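Long-range contacts in uncharacterized protein (Sulfolobus solfataricus P2, PDB 2QS7), which is of unknown function but belongs to the DsrE/DsrF-like family and is a putative oxidoreductase that assembles from three copies of one chain: residues A[9-13]-A[132-138]; A[16-20]-A[62-68]; A[44-49]-A[108-114]; A[100-106]-A[122-128]. All coordinates share one frame; numbering follows the deposited sequence.

Contact 1: residues A[9-13]-A[132-138]; sequences KLSII and FLDRAEG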
loop_
_atom_site.group_PDB
_atom_site.type_symbol
_atom_site.label_atom_id
_atom_site.label_comp_id
_atom_site.label_asym_id
_atom_site.label_seq_id
_atom_site.Cartn_x
_atom_site.Cartn_y
_atom_site.Cartn_z
ATOM N N LYS A 9 0.904 6.042 18.080
ATOM C CA LYS A 9 1.763 6.499 16.996
ATOM C C LYS A 9 1.351 5.928 15.683
ATOM O O LYS A 9 0.978 4.759 15.596
ATOM C CB LYS A 9 3.197 6.045 17.343
ATOM C CG LYS A 9 4.258 6.415 16.353
ATOM C CD LYS A 9 5.693 6.193 16.984
ATOM C CE LYS A 9 5.994 4.773 17.310
ATOM N NZ LYS A 9 7.437 4.560 17.659
ATOM N N LEU A 10 1.413 6.770 14.664
ATOM C CA LEU A 10 1.161 6.408 13.289
ATOM C C LEU A 10 2.348 6.866 12.429
ATOM O O LEU A 10 2.760 8.013 12.486
ATOM C CB LEU A 10 -0.076 7.127 12.779
ATOM C CG LEU A 10 -0.446 6.926 11.301
ATOM C CD1 LEU A 10 -0.780 5.471 10.996
ATOM C CD2 LEU A 10 -1.636 7.862 10.949
ATOM N N SER A 11 2.882 5.949 11.628
ATOM C CA SER A 11 3.964 6.266 10.722
ATOM C C SER A 11 3.552 5.859 9.326
ATOM O O SER A 11 2.993 4.786 9.105
ATOM C CB SER A 11 5.257 5.569 11.160
ATOM O OG SER A 11 5.634 5.900 12.527
ATOM N N ILE A 12 3.828 6.722 8.366
ATOM C CA ILE A 12 3.426 6.454 6.984
ATOM C C ILE A 12 4.563 6.693 6.035
ATOM O O ILE A 12 5.215 7.739 6.105
ATOM C CB ILE A 12 2.275 7.408 6.542
ATOM C CG1 ILE A 12 1.097 7.328 7.517
ATOM C CG2 ILE A 12 1.832 7.101 5.076
ATOM C CD1 ILE A 12 -0.051 8.295 7.112
ATOM N N ILE A 13 4.805 5.704 5.162
ATOM C CA ILE A 13 5.769 5.832 4.073
ATOM C C ILE A 13 4.936 6.333 2.909
ATOM O O ILE A 13 4.034 5.638 2.391
ATOM C CB ILE A 13 6.468 4.529 3.677
ATOM C CG1 ILE A 13 7.270 3.993 4.846
ATOM C CG2 ILE A 13 7.396 4.728 2.440
ATOM C CD1 ILE A 13 7.884 2.578 4.588
ATOM N N PHE A 132 13.698 5.501 9.712
ATOM C CA PHE A 132 12.257 5.457 9.732
ATOM C C PHE A 132 11.716 4.165 10.369
ATOM O O PHE A 132 10.770 4.246 11.104
ATOM C CB PHE A 132 11.641 5.855 8.371
ATOM C CG PHE A 132 10.295 6.514 8.503
ATOM C CD1 PHE A 132 10.203 7.858 8.859
ATOM C CD2 PHE A 132 9.128 5.795 8.316
ATOM C CE1 PHE A 132 8.975 8.462 9.014
ATOM C CE2 PHE A 132 7.897 6.401 8.462
ATOM C CZ PHE A 132 7.824 7.736 8.819
ATOM N N LEU A 133 12.348 3.039 10.177
ATOM C CA LEU A 133 11.958 1.865 10.872
ATOM C C LEU A 133 12.007 2.041 12.355
ATOM O O LEU A 133 11.180 1.479 13.095
ATOM C CB LEU A 133 12.931 0.705 10.573
ATOM C CG LEU A 133 12.745 -0.354 9.460
ATOM C CD1 LEU A 133 12.315 0.237 8.179
ATOM C CD2 LEU A 133 14.075 -1.108 9.292
ATOM N N ASP A 134 13.070 2.696 12.830
ATOM C CA ASP A 134 13.241 2.926 14.237
ATOM C C ASP A 134 12.141 3.770 14.768
ATOM O O ASP A 134 11.567 3.479 15.788
ATOM C CB ASP A 134 14.529 3.699 14.492
ATOM C CG ASP A 134 15.782 2.818 14.537
ATOM O OD1 ASP A 134 15.712 1.569 14.424
ATOM O OD2 ASP A 134 16.863 3.422 14.736
ATOM N N ARG A 135 11.855 4.861 14.078
ATOM C CA ARG A 135 10.746 5.732 14.503
ATOM C C ARG A 135 9.410 5.094 14.475
ATOM O O ARG A 135 8.613 5.327 15.366
ATOM C CB ARG A 135 10.677 7.010 13.638
ATOM C CG ARG A 135 11.131 8.166 14.361
ATOM C CD ARG A 135 10.749 9.401 13.763
ATOM N NE ARG A 135 10.261 10.262 14.822
ATOM C CZ ARG A 135 10.989 11.076 15.564
ATOM N NH1 ARG A 135 12.292 11.192 15.421
ATOM N NH2 ARG A 135 10.366 11.803 16.462
ATOM N N ALA A 136 9.165 4.234 13.494
ATOM C CA ALA A 136 7.881 3.554 13.387
ATOM C C ALA A 136 7.620 2.434 14.354
ATOM O O ALA A 136 6.464 2.033 14.577
ATOM C CB ALA A 136 7.727 2.966 12.013
ATOM N N GLU A 137 8.687 1.861 14.869
ATOM C CA GLU A 137 8.599 0.698 15.714
ATOM C C GLU A 137 7.632 0.886 16.863
ATOM O O GLU A 137 7.690 1.870 17.540
ATOM C CB GLU A 137 9.999 0.414 16.285
ATOM C CG GLU A 137 10.196 -0.991 16.858
ATOM C CD GLU A 137 11.585 -1.121 17.572
ATOM O OE1 GLU A 137 12.521 -0.324 17.242
ATOM O OE2 GLU A 137 11.727 -1.991 18.468
ATOM N N GLY A 138 6.726 -0.064 17.036
ATOM C CA GLY A 138 5.771 -0.039 18.112
ATOM C C GLY A 138 4.465 0.658 17.801
ATOM O O GLY A 138 3.555 0.573 18.599
HETATM O O HOH W 1 4.495 3.833 13.820
#
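F132, one turn before the end of helix 129-136, is modelled in two conformers, in one of which the ring lies against strand 9-13: CE2 comes within 3.9 Å of S11 CB, and CZ lies 3.8 Å from I12 O. Its CD2 also meets I13 CG1, and the ring also meets that of F42 on the adjacent strand 38-43. R135 turns its main chain rather than its side chain to K9. The ammonium NZ of K9 donates to R135 O over 2.7 Å, tilted out of the carbonyl plane, while the guanidinium NE of R135 bonds N40. A136 packs its methyl CB on the S11 side chain, 3.6 Å from OG. A water joins the same two residues, accepting from S11 OG and donating to A136 O; the serine hydroxyl is also bonded to N40 ND2. At E137, where the chain leaves the helix, the carbonyl O takes the second bond from K9 NZ, again 2.7 Å long. The lysine reaches both carbonyls because CG stands anti to the backbone N (chi1 -180°) and the chain bends at chi3 (64°). Helix and strand run nearly antiparallel, at 153°, as expected of a helix covering a parallel alpha/beta sheet. Two carbonyls at the C-terminal end of the helix are thus satisfied by one ammonium group, whose positive charge would probably interact favourably with the helix dipole.

Contact 2: residues A[16-20]-A[62-68]; sequences SGTID and PQIDKNY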
loop_
_atom_site.group_PDB
_atom_site.type_symbol
_atom_site.label_atom_id
_atom_site.label_comp_id
_atom_site.label_asym_id
_atom_site.label_seq_id
_atom_site.Cartn_x
_atom_site.Cartn_y
_atom_site.Cartn_z
ATOM N N SER A 16 3.616 7.149 -2.891
ATOM C CA SER A 16 2.824 7.631 -4.046
ATOM C C SER A 16 2.807 9.147 -4.173
ATOM O O SER A 16 3.035 9.877 -3.207
ATOM C CB SER A 16 1.402 7.086 -3.961
ATOM O OG SER A 16 1.425 5.666 -3.874
ATOM N N GLY A 17 2.564 9.616 -5.399
ATOM C CA GLY A 17 2.543 11.037 -5.676
ATOM C C GLY A 17 1.289 11.534 -6.390
ATOM O O GLY A 17 1.257 12.673 -6.772
ATOM N N THR A 18 0.270 10.700 -6.543
ATOM C CA THR A 18 -0.969 11.116 -7.185
ATOM C C THR A 18 -1.855 11.760 -6.123
ATOM O O THR A 18 -1.765 11.453 -4.950
ATOM C CB THR A 18 -1.673 9.950 -7.908
ATOM O OG1 THR A 18 -1.886 8.863 -6.993
ATOM C CG2 THR A 18 -0.820 9.465 -9.044
ATOM N N ILE A 19 -2.728 12.658 -6.552
ATOM C CA ILE A 19 -3.561 13.407 -5.628
ATOM C C ILE A 19 -4.491 12.515 -4.820
ATOM O O ILE A 19 -4.709 12.789 -3.649
ATOM C CB ILE A 19 -4.362 14.549 -6.352
ATOM C CG1 ILE A 19 -4.983 15.525 -5.352
ATOM C CG2 ILE A 19 -5.446 13.991 -7.269
ATOM C CD1 ILE A 19 -3.974 16.288 -4.563
ATOM N N ASP A 20 -5.004 11.451 -5.428
ATOM C CA ASP A 20 -5.924 10.559 -4.727
ATOM C C ASP A 20 -5.247 9.794 -3.617
ATOM O O ASP A 20 -5.918 9.333 -2.710
ATOM C CB ASP A 20 -6.655 9.615 -5.688
ATOM C CG ASP A 20 -5.712 8.838 -6.564
ATOM O OD1 ASP A 20 -4.985 9.497 -7.350
ATOM O OD2 ASP A 20 -5.722 7.583 -6.488
ATOM N N PRO A 62 -3.411 18.767 -10.508
ATOM C CA PRO A 62 -2.960 17.536 -9.809
ATOM C C PRO A 62 -3.240 16.259 -10.615
ATOM O O PRO A 62 -4.225 16.204 -11.376
ATOM C CB PRO A 62 -3.740 17.551 -8.472
ATOM C CG PRO A 62 -4.761 18.699 -8.599
ATOM C CD PRO A 62 -4.232 19.636 -9.641
ATOM N N GLN A 63 -2.391 15.249 -10.452
ATOM C CA GLN A 63 -2.547 14.031 -11.242
ATOM C C GLN A 63 -3.298 12.960 -10.456
ATOM O O GLN A 63 -2.889 12.607 -9.382
ATOM C CB GLN A 63 -1.179 13.513 -11.755
ATOM C CG GLN A 63 -0.037 13.515 -10.684
ATOM C CD GLN A 63 1.133 12.525 -10.960
ATOM O OE1 GLN A 63 1.277 11.974 -12.056
ATOM N NE2 GLN A 63 1.958 12.296 -9.934
ATOM N N ILE A 64 -4.415 12.488 -10.999
ATOM C CA ILE A 64 -5.168 11.376 -10.422
ATOM C C ILE A 64 -4.553 10.076 -10.953
ATOM O O ILE A 64 -3.966 10.041 -12.039
ATOM C CB ILE A 64 -6.658 11.345 -10.902
ATOM C CG1 ILE A 64 -7.436 12.593 -10.504
ATOM C CG2 ILE A 64 -7.413 10.166 -10.273
ATOM C CD1 ILE A 64 -7.850 12.571 -9.049
ATOM N N ASP A 65 -4.692 9.004 -10.190
ATOM C CA ASP A 65 -4.256 7.689 -10.636
ATOM C C ASP A 65 -4.983 7.377 -11.961
ATOM O O ASP A 65 -6.203 7.463 -12.029
ATOM C CB ASP A 65 -4.586 6.648 -9.556
ATOM C CG ASP A 65 -4.053 5.252 -9.867
ATOM O OD1 ASP A 65 -3.975 4.873 -11.053
ATOM O OD2 ASP A 65 -3.732 4.500 -8.914
ATOM N N LYS A 66 -4.226 7.019 -12.994
ATOM C CA LYS A 66 -4.814 6.673 -14.281
ATOM C C LYS A 66 -5.893 5.580 -14.171
ATOM O O LYS A 66 -6.779 5.509 -14.995
ATOM C CB LYS A 66 -3.722 6.255 -15.271
ATOM C CG LYS A 66 -2.752 7.379 -15.669
ATOM C CD LYS A 66 -1.749 6.887 -16.707
ATOM C CE LYS A 66 -0.992 8.014 -17.377
ATOM N NZ LYS A 66 -0.289 7.503 -18.600
ATOM N N ASN A 67 -5.813 4.730 -13.147
ATOM C CA ASN A 67 -6.817 3.679 -12.950
ATOM C C ASN A 67 -8.222 4.209 -12.635
ATOM O O ASN A 67 -9.226 3.493 -12.837
ATOM C CB ASN A 67 -6.410 2.774 -11.802
ATOM C CG ASN A 67 -5.210 1.950 -12.112
ATOM O OD1 ASN A 67 -5.147 1.326 -13.142
ATOM N ND2 ASN A 67 -4.271 1.888 -11.186
ATOM N N TYR A 68 -8.284 5.447 -12.132
ATOM C CA TYR A 68 -9.552 6.076 -11.753
ATOM C C TYR A 68 -9.741 7.462 -12.404
ATOM O O TYR A 68 -10.372 8.327 -11.802
ATOM C CB TYR A 68 -9.639 6.220 -10.206
ATOM C CG TYR A 68 -9.134 5.015 -9.403
ATOM C CD1 TYR A 68 -9.945 3.911 -9.162
ATOM C CD2 TYR A 68 -7.853 4.983 -8.910
ATOM C CE1 TYR A 68 -9.479 2.797 -8.448
ATOM C CE2 TYR A 68 -7.372 3.871 -8.184
ATOM C CZ TYR A 68 -8.200 2.781 -7.959
ATOM O OH TYR A 68 -7.746 1.680 -7.255
#
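Two acidic side chains, D20 and D65, lie close together here, with D20 OD2 4.4 Å from D65 OD2 and the carboxylate planes turned 50° apart. Backbone and neighbouring-chain donors probably offset the repulsion in part: D65 N gives a 2.9 Å bond to D20 OD1, met from above the carboxylate plane, and D20 OD2 is bonded by W46 NE1 of the third subunit. The hydroxyl of T18 adds a weak bond to the same OD1. D65 OD1 in turn accepts from N67 N at 2.8 Å, forming an Asx turn that opens the 3-10 segment, and from N67 ND2 of the second subunit. Before this turn, Q63 bridges to the start of helix 19-34. Its carbonyl O receives I19 N at 2.8 Å, nearly straight at 163°, and its side-chain NE2 makes a weak bond to G17 O. The backbone amide of I19, in the first turn of the helix, is thus satisfied by the loop. Apolar groups complete the join: I19 lies alongside P62, CB to CB 3.7 Å, and its CG2 branch presses on I64 CD1 at 3.3 Å, a tight fit. That branch stands between the backbone N and the carbonyl carbon, since CG1 is anti to N (chi1 -167°). The contact fastens the loop between helices 53-57 and 72-81 to the N-terminal end of helix 19-34, just beyond strand 9-14, while P62 and I64 rest on M76 and M75 of helix 72-81.

Contact 3: residues A[44-49]-A[108-114]; sequences TFWGLQ and TMEFFGI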
loop_
_atom_site.group_PDB
_atom_site.type_symbol
_atom_site.label_atom_id
_atom_site.label_comp_id
_atom_site.label_asym_id
_atom_site.label_seq_id
_atom_site.Cartn_x
_atom_site.Cartn_y
_atom_site.Cartn_z
ATOM N N THR A 44 9.114 9.390 0.123
ATOM C CA THR A 44 10.076 8.674 -0.675
ATOM C C THR A 44 9.554 8.537 -2.101
ATOM O O THR A 44 8.369 8.699 -2.361
ATOM C CB THR A 44 10.370 7.303 -0.026
ATOM O OG1 THR A 44 11.510 6.722 -0.659
ATOM C CG2 THR A 44 9.155 6.342 -0.121
ATOM N N PHE A 45 10.448 8.288 -3.030
ATOM C CA PHE A 45 10.076 8.173 -4.439
ATOM C C PHE A 45 9.140 9.266 -4.900
ATOM O O PHE A 45 9.485 10.434 -4.831
ATOM C CB PHE A 45 9.528 6.757 -4.743
ATOM C CG PHE A 45 10.607 5.726 -4.882
ATOM C CD1 PHE A 45 11.164 5.119 -3.749
ATOM C CD2 PHE A 45 11.122 5.409 -6.148
ATOM C CE1 PHE A 45 12.217 4.186 -3.879
ATOM C CE2 PHE A 45 12.167 4.483 -6.288
ATOM C CZ PHE A 45 12.713 3.873 -5.159
ATOM N N TRP A 46 7.954 8.903 -5.343
ATOM C CA TRP A 46 7.034 9.872 -5.938
ATOM C C TRP A 46 6.505 10.865 -4.928
ATOM O O TRP A 46 6.194 12.016 -5.258
ATOM C CB TRP A 46 5.884 9.132 -6.618
ATOM C CG TRP A 46 6.356 8.020 -7.459
ATOM C CD1 TRP A 46 6.019 6.710 -7.352
ATOM C CD2 TRP A 46 7.305 8.110 -8.528
ATOM N NE1 TRP A 46 6.678 5.977 -8.309
ATOM C CE2 TRP A 46 7.484 6.810 -9.033
ATOM C CE3 TRP A 46 8.025 9.164 -9.101
ATOM C CZ2 TRP A 46 8.348 6.530 -10.101
ATOM C CZ3 TRP A 46 8.887 8.892 -10.137
ATOM C CH2 TRP A 46 9.036 7.580 -10.641
ATOM N N GLY A 47 6.410 10.410 -3.690
ATOM C CA GLY A 47 5.939 11.248 -2.612
ATOM C C GLY A 47 6.958 12.316 -2.310
ATOM O O GLY A 47 6.615 13.411 -1.913
ATOM N N LEU A 48 8.229 12.006 -2.487
ATOM C CA LEU A 48 9.261 12.994 -2.225
ATOM C C LEU A 48 9.184 14.076 -3.288
ATOM O O LEU A 48 9.348 15.261 -3.022
ATOM C CB LEU A 48 10.618 12.316 -2.208
ATOM C CG LEU A 48 11.777 13.216 -1.838
ATOM C CD1 LEU A 48 11.543 13.879 -0.509
ATOM C CD2 LEU A 48 12.999 12.356 -1.807
ATOM N N GLN A 49 8.906 13.667 -4.503
ATOM C CA GLN A 49 8.740 14.611 -5.619
ATOM C C GLN A 49 7.639 15.620 -5.281
ATOM O O GLN A 49 7.742 16.812 -5.532
ATOM C CB GLN A 49 8.251 13.822 -6.842
ATOM C CG GLN A 49 8.798 14.232 -8.170
ATOM C CD GLN A 49 10.123 13.566 -8.433
ATOM O OE1 GLN A 49 10.418 12.486 -7.878
ATOM N NE2 GLN A 49 10.938 14.198 -9.266
ATOM N N THR A 108 16.133 8.305 -2.343
ATOM C CA THR A 108 15.358 8.864 -3.423
ATOM C C THR A 108 15.919 10.203 -3.866
ATOM O O THR A 108 15.912 10.522 -5.061
ATOM C CB THR A 108 13.894 9.173 -2.938
ATOM O OG1 THR A 108 13.243 7.980 -2.515
ATOM C CG2 THR A 108 13.069 9.897 -4.060
HETATM N N MSE A 109 16.364 11.018 -2.913
HETATM C CA MSE A 109 16.914 12.333 -3.262
HETATM C C MSE A 109 18.117 12.213 -4.177
HETATM O O MSE A 109 18.311 13.060 -5.042
HETATM C CB MSE A 109 17.239 13.146 -2.029
HETATM C CG MSE A 109 15.990 13.589 -1.334
HETATM SE SE MSE A 109 16.389 14.349 0.339
HETATM C CE MSE A 109 17.426 15.847 -0.267
ATOM N N GLU A 110 18.928 11.180 -3.975
ATOM C CA GLU A 110 20.064 10.908 -4.858
ATOM C C GLU A 110 19.563 10.442 -6.224
ATOM O O GLU A 110 20.062 10.897 -7.240
ATOM C CB GLU A 110 21.011 9.839 -4.268
ATOM C CG GLU A 110 21.754 10.260 -2.969
ATOM C CD GLU A 110 22.622 9.143 -2.380
ATOM N N PHE A 111 18.581 9.535 -6.248
ATOM C CA PHE A 111 18.030 9.035 -7.521
ATOM C C PHE A 111 17.425 10.132 -8.381
ATOM O O PHE A 111 17.478 10.028 -9.607
ATOM C CB PHE A 111 16.884 8.005 -7.407
ATOM C CG PHE A 111 17.238 6.674 -6.780
ATOM C CD1 PHE A 111 18.555 6.231 -6.641
ATOM C CD2 PHE A 111 16.197 5.798 -6.434
ATOM C CE1 PHE A 111 18.830 4.972 -6.074
ATOM C CE2 PHE A 111 16.452 4.547 -5.895
ATOM C CZ PHE A 111 17.772 4.124 -5.717
ATOM N N PHE A 112 16.793 11.135 -7.770
ATOM C CA PHE A 112 16.151 12.199 -8.545
ATOM C C PHE A 112 16.885 13.532 -8.531
ATOM O O PHE A 112 16.373 14.519 -9.041
ATOM C CB PHE A 112 14.703 12.331 -8.109
ATOM C CG PHE A 112 13.875 11.117 -8.433
ATOM C CD1 PHE A 112 13.575 10.803 -9.763
ATOM C CD2 PHE A 112 13.409 10.293 -7.436
ATOM C CE1 PHE A 112 12.812 9.682 -10.075
ATOM C CE2 PHE A 112 12.635 9.164 -7.730
ATOM C CZ PHE A 112 12.331 8.861 -9.048
ATOM N N GLY A 113 18.100 13.544 -7.994
ATOM C CA GLY A 113 18.929 14.746 -7.934
ATOM C C GLY A 113 18.299 15.893 -7.181
ATOM O O GLY A 113 18.450 17.036 -7.567
ATOM N N ILE A 114 17.582 15.586 -6.108
ATOM C CA ILE A 114 16.920 16.595 -5.288
ATOM C C ILE A 114 17.838 16.945 -4.131
ATOM O O ILE A 114 18.431 16.045 -3.531
ATOM C CB ILE A 114 15.605 16.026 -4.735
ATOM C CG1 ILE A 114 14.690 15.611 -5.895
ATOM C CG2 ILE A 114 14.917 17.037 -3.786
ATOM C CD1 ILE A 114 13.472 14.845 -5.448
#
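T44 and T108 meet hydroxyl to hydroxyl, OG1 to OG1 2.8 Å, in a hydrogen bond that joins the loop leading into helix 45-50 to helix 106-111, two short helices that follow strands 38-43 and 99-105 of the parallel alpha/beta sheet. Around this pair the apolar groups close in. L48 runs past T108 in the opposite direction, and its CD2 presses on T108 CG2 and on CG of selenomethionine M109, both at 3.3 Å, tighter than usual carbon contact. With CG anti to the backbone N (chi1 -175°), L48 reaches between these two residues, and its CG also meets I114 CD1. F45 brings CZ to the edge of the F111 ring, 3.9 Å from CE2. W46 touches F112 through CZ3 and CZ, 3.6 Å apart, with the two six-membered rings inclined at 48°. The next shell sets these groups in place. F15 meets the rings of both F45 and W46, and L119 packs behind L48, M109 and I114. Y68 of the second subunit stacks its ring on the indole. At the far end a Schellman motif with G113 as its C-prime residue terminates helix 106-111 and turns the chain so that I114 faces L48. Across from F112, Q49 stands with its amide almost perpendicular to the ring, and the buried OE1, which has no hydrogen-bond partner, sits 3.7 Å above the ring centre.

Contact 4: residues A[100-106]-A[122-128]; sequences VKVFACS and FVDDVVG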
loop_
_atom_site.group_PDB
_atom_site.type_symbol
_atom_site.label_atom_id
_atom_site.label_comp_id
_atom_site.label_asym_id
_atom_site.label_seq_id
_atom_site.Cartn_x
_atom_site.Cartn_y
_atom_site.Cartn_z
ATOM N N VAL A 100 3.731 16.084 14.746
ATOM C CA VAL A 100 3.868 15.547 13.425
ATOM C C VAL A 100 5.276 15.864 12.943
ATOM O O VAL A 100 5.725 17.017 13.046
ATOM C CB VAL A 100 2.819 16.174 12.444
ATOM C CG1 VAL A 100 3.045 15.658 10.998
ATOM C CG2 VAL A 100 1.429 15.891 12.929
ATOM N N LYS A 101 5.971 14.838 12.440
ATOM C CA LYS A 101 7.311 15.000 11.893
ATOM C C LYS A 101 7.316 14.540 10.446
ATOM O O LYS A 101 6.744 13.496 10.114
ATOM C CB LYS A 101 8.325 14.200 12.686
ATOM C CG LYS A 101 8.522 14.691 14.118
ATOM C CD LYS A 101 9.277 15.979 14.129
ATOM C CE LYS A 101 9.472 16.519 15.543
ATOM N NZ LYS A 101 8.261 17.265 16.060
ATOM N N VAL A 102 7.942 15.353 9.602
ATOM C CA VAL A 102 8.025 15.110 8.180
ATOM C C VAL A 102 9.456 14.865 7.823
ATOM O O VAL A 102 10.319 15.717 8.063
ATOM C CB VAL A 102 7.478 16.319 7.413
ATOM C CG1 VAL A 102 7.611 16.161 5.900
ATOM C CG2 VAL A 102 6.016 16.532 7.812
ATOM N N PHE A 103 9.705 13.692 7.273
ATOM C CA PHE A 103 11.030 13.265 6.854
ATOM C C PHE A 103 11.071 13.040 5.349
ATOM O O PHE A 103 10.103 12.602 4.762
ATOM C CB PHE A 103 11.398 11.948 7.539
ATOM C CG PHE A 103 11.459 12.044 9.027
ATOM C CD1 PHE A 103 12.566 12.597 9.653
ATOM C CD2 PHE A 103 10.395 11.651 9.793
ATOM C CE1 PHE A 103 12.631 12.714 11.025
ATOM C CE2 PHE A 103 10.446 11.749 11.159
ATOM C CZ PHE A 103 11.575 12.282 11.782
ATOM N N ALA A 104 12.229 13.319 4.767
ATOM C CA ALA A 104 12.500 13.101 3.371
ATOM C C ALA A 104 13.526 11.986 3.263
ATOM O O ALA A 104 14.494 11.955 3.998
ATOM C CB ALA A 104 13.059 14.432 2.704
ATOM N N CYS A 105 13.294 11.079 2.329
ATOM C CA CYS A 105 14.156 9.945 2.057
ATOM C C CYS A 105 15.435 10.330 1.334
ATOM O O CYS A 105 15.393 10.815 0.208
ATOM C CB CYS A 105 13.389 8.990 1.152
ATOM S SG CYS A 105 14.353 7.645 0.453
ATOM N N SER A 106 16.575 10.076 1.957
ATOM C CA SER A 106 17.852 10.445 1.377
ATOM C C SER A 106 18.207 9.653 0.123
ATOM O O SER A 106 18.855 10.197 -0.761
ATOM C CB SER A 106 18.960 10.323 2.417
ATOM O OG SER A 106 19.014 9.017 2.939
ATOM N N PHE A 122 8.494 22.673 5.515
ATOM C CA PHE A 122 7.938 21.862 6.564
ATOM C C PHE A 122 8.620 20.504 6.739
ATOM O O PHE A 122 8.216 19.735 7.580
ATOM C CB PHE A 122 6.410 21.777 6.405
ATOM C CG PHE A 122 5.910 20.754 5.413
ATOM C CD1 PHE A 122 6.694 20.251 4.394
ATOM C CD2 PHE A 122 4.576 20.381 5.450
ATOM C CE1 PHE A 122 6.177 19.322 3.500
ATOM C CE2 PHE A 122 4.060 19.463 4.539
ATOM C CZ PHE A 122 4.865 18.940 3.569
ATOM N N VAL A 123 9.635 20.208 5.927
ATOM C CA VAL A 123 10.394 18.970 6.090
ATOM C C VAL A 123 11.316 19.189 7.274
ATOM O O VAL A 123 12.057 20.170 7.329
ATOM C CB VAL A 123 11.218 18.629 4.851
ATOM C CG1 VAL A 123 12.193 17.466 5.125
ATOM C CG2 VAL A 123 10.277 18.352 3.657
ATOM N N ASP A 124 11.251 18.286 8.227
ATOM C CA ASP A 124 12.045 18.365 9.436
ATOM C C ASP A 124 13.440 17.794 9.258
ATOM O O ASP A 124 14.390 18.311 9.802
ATOM C CB ASP A 124 11.296 17.638 10.570
ATOM C CG ASP A 124 9.990 18.325 10.890
ATOM O OD1 ASP A 124 10.059 19.524 11.222
ATOM O OD2 ASP A 124 8.904 17.721 10.761
ATOM N N ASP A 125 13.590 16.721 8.502
ATOM C CA ASP A 125 14.905 16.140 8.345
ATOM C C ASP A 125 14.954 15.204 7.157
ATOM O O ASP A 125 13.930 14.780 6.657
ATOM C CB ASP A 125 15.291 15.360 9.613
ATOM C CG ASP A 125 16.804 15.248 9.801
ATOM O OD1 ASP A 125 17.588 15.656 8.887
ATOM O OD2 ASP A 125 17.217 14.759 10.877
ATOM N N VAL A 126 16.178 14.910 6.715
ATOM C CA VAL A 126 16.457 14.000 5.612
ATOM C C VAL A 126 17.089 12.803 6.274
ATOM O O VAL A 126 18.086 12.956 6.986
ATOM C CB VAL A 126 17.444 14.585 4.566
ATOM C CG1 VAL A 126 17.968 13.494 3.630
ATOM C CG2 VAL A 126 16.774 15.686 3.762
ATOM N N VAL A 127 16.506 11.629 6.067
ATOM C CA VAL A 127 16.956 10.438 6.740
ATOM C C VAL A 127 16.859 9.231 5.829
ATOM O O VAL A 127 16.270 9.272 4.747
ATOM C CB VAL A 127 16.074 10.179 7.983
ATOM C CG1 VAL A 127 15.982 11.423 8.848
ATOM C CG2 VAL A 127 14.680 9.736 7.609
ATOM N N GLY A 128 17.469 8.161 6.286
ATOM C CA GLY A 128 17.418 6.889 5.599
ATOM C C GLY A 128 16.392 5.961 6.234
ATOM O O GLY A 128 15.753 6.265 7.247
#
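V102 O is gripped by the amides of D124 and D125, D124 N at 2.7 Å and, weakly, D125 N at 3.4 Å. D124 also answers V102 with its side chain: OD2 accepts from V102 N through its anti lone pair, 2.8 Å and almost straight at 171°. The aspartate CG lies beside its own backbone N, opposite the carbonyl carbon (chi1 -64°), which brings OD2 to that amide. Both main-chain polar atoms of V102 are therefore held by D124, while D124 OD1 forms a salt bridge with K95. Beyond this pair, regular parallel pairing takes over. A104 N bonds D125 O, V127 N bonds A104 O, and S106 N bonds V127 O, each 2.9 Å long. On one face of the sheet F103 sets CD1 against V127 CG1, 3.7 Å away, and D125 CB; on the other, A104 CB touches V123 CG1 and V126 CG2. S106 turns CB onto V126 CG1, 3.5 Å apart. The two strands belong to a beta-alpha-beta unit through helix 106-111, and strand 125-127 is the outermost on this side of the chain's sheet. The D124 carboxylate stands in for a backbone acceptor where pairing begins, and its proximity to K95 probably favours the charged form.

From the N terminus, strand 9-14 enters contact 1, whose partner 132-138 lies near the C terminus, so this contact closes the longest loop and encloses the other three. The chain next passes residues 16-20, which pair with 62-68 in contact 2. Before that loop closes, residues 44-49 open contact 3, so contacts 2 and 3 cross, meeting where W46 packs on S16 and G17. Residues 100-106 then open contact 4, which crosses contact 3 through the 108-114 segment and touches it at L48 and M109. F103 links contact 4 to F132 and R135 of contact 1. Contacts 1 and 4 serve the sheet and its covering helix; contacts 1 to 3 also touch neighbouring subunits, contact 4 does not.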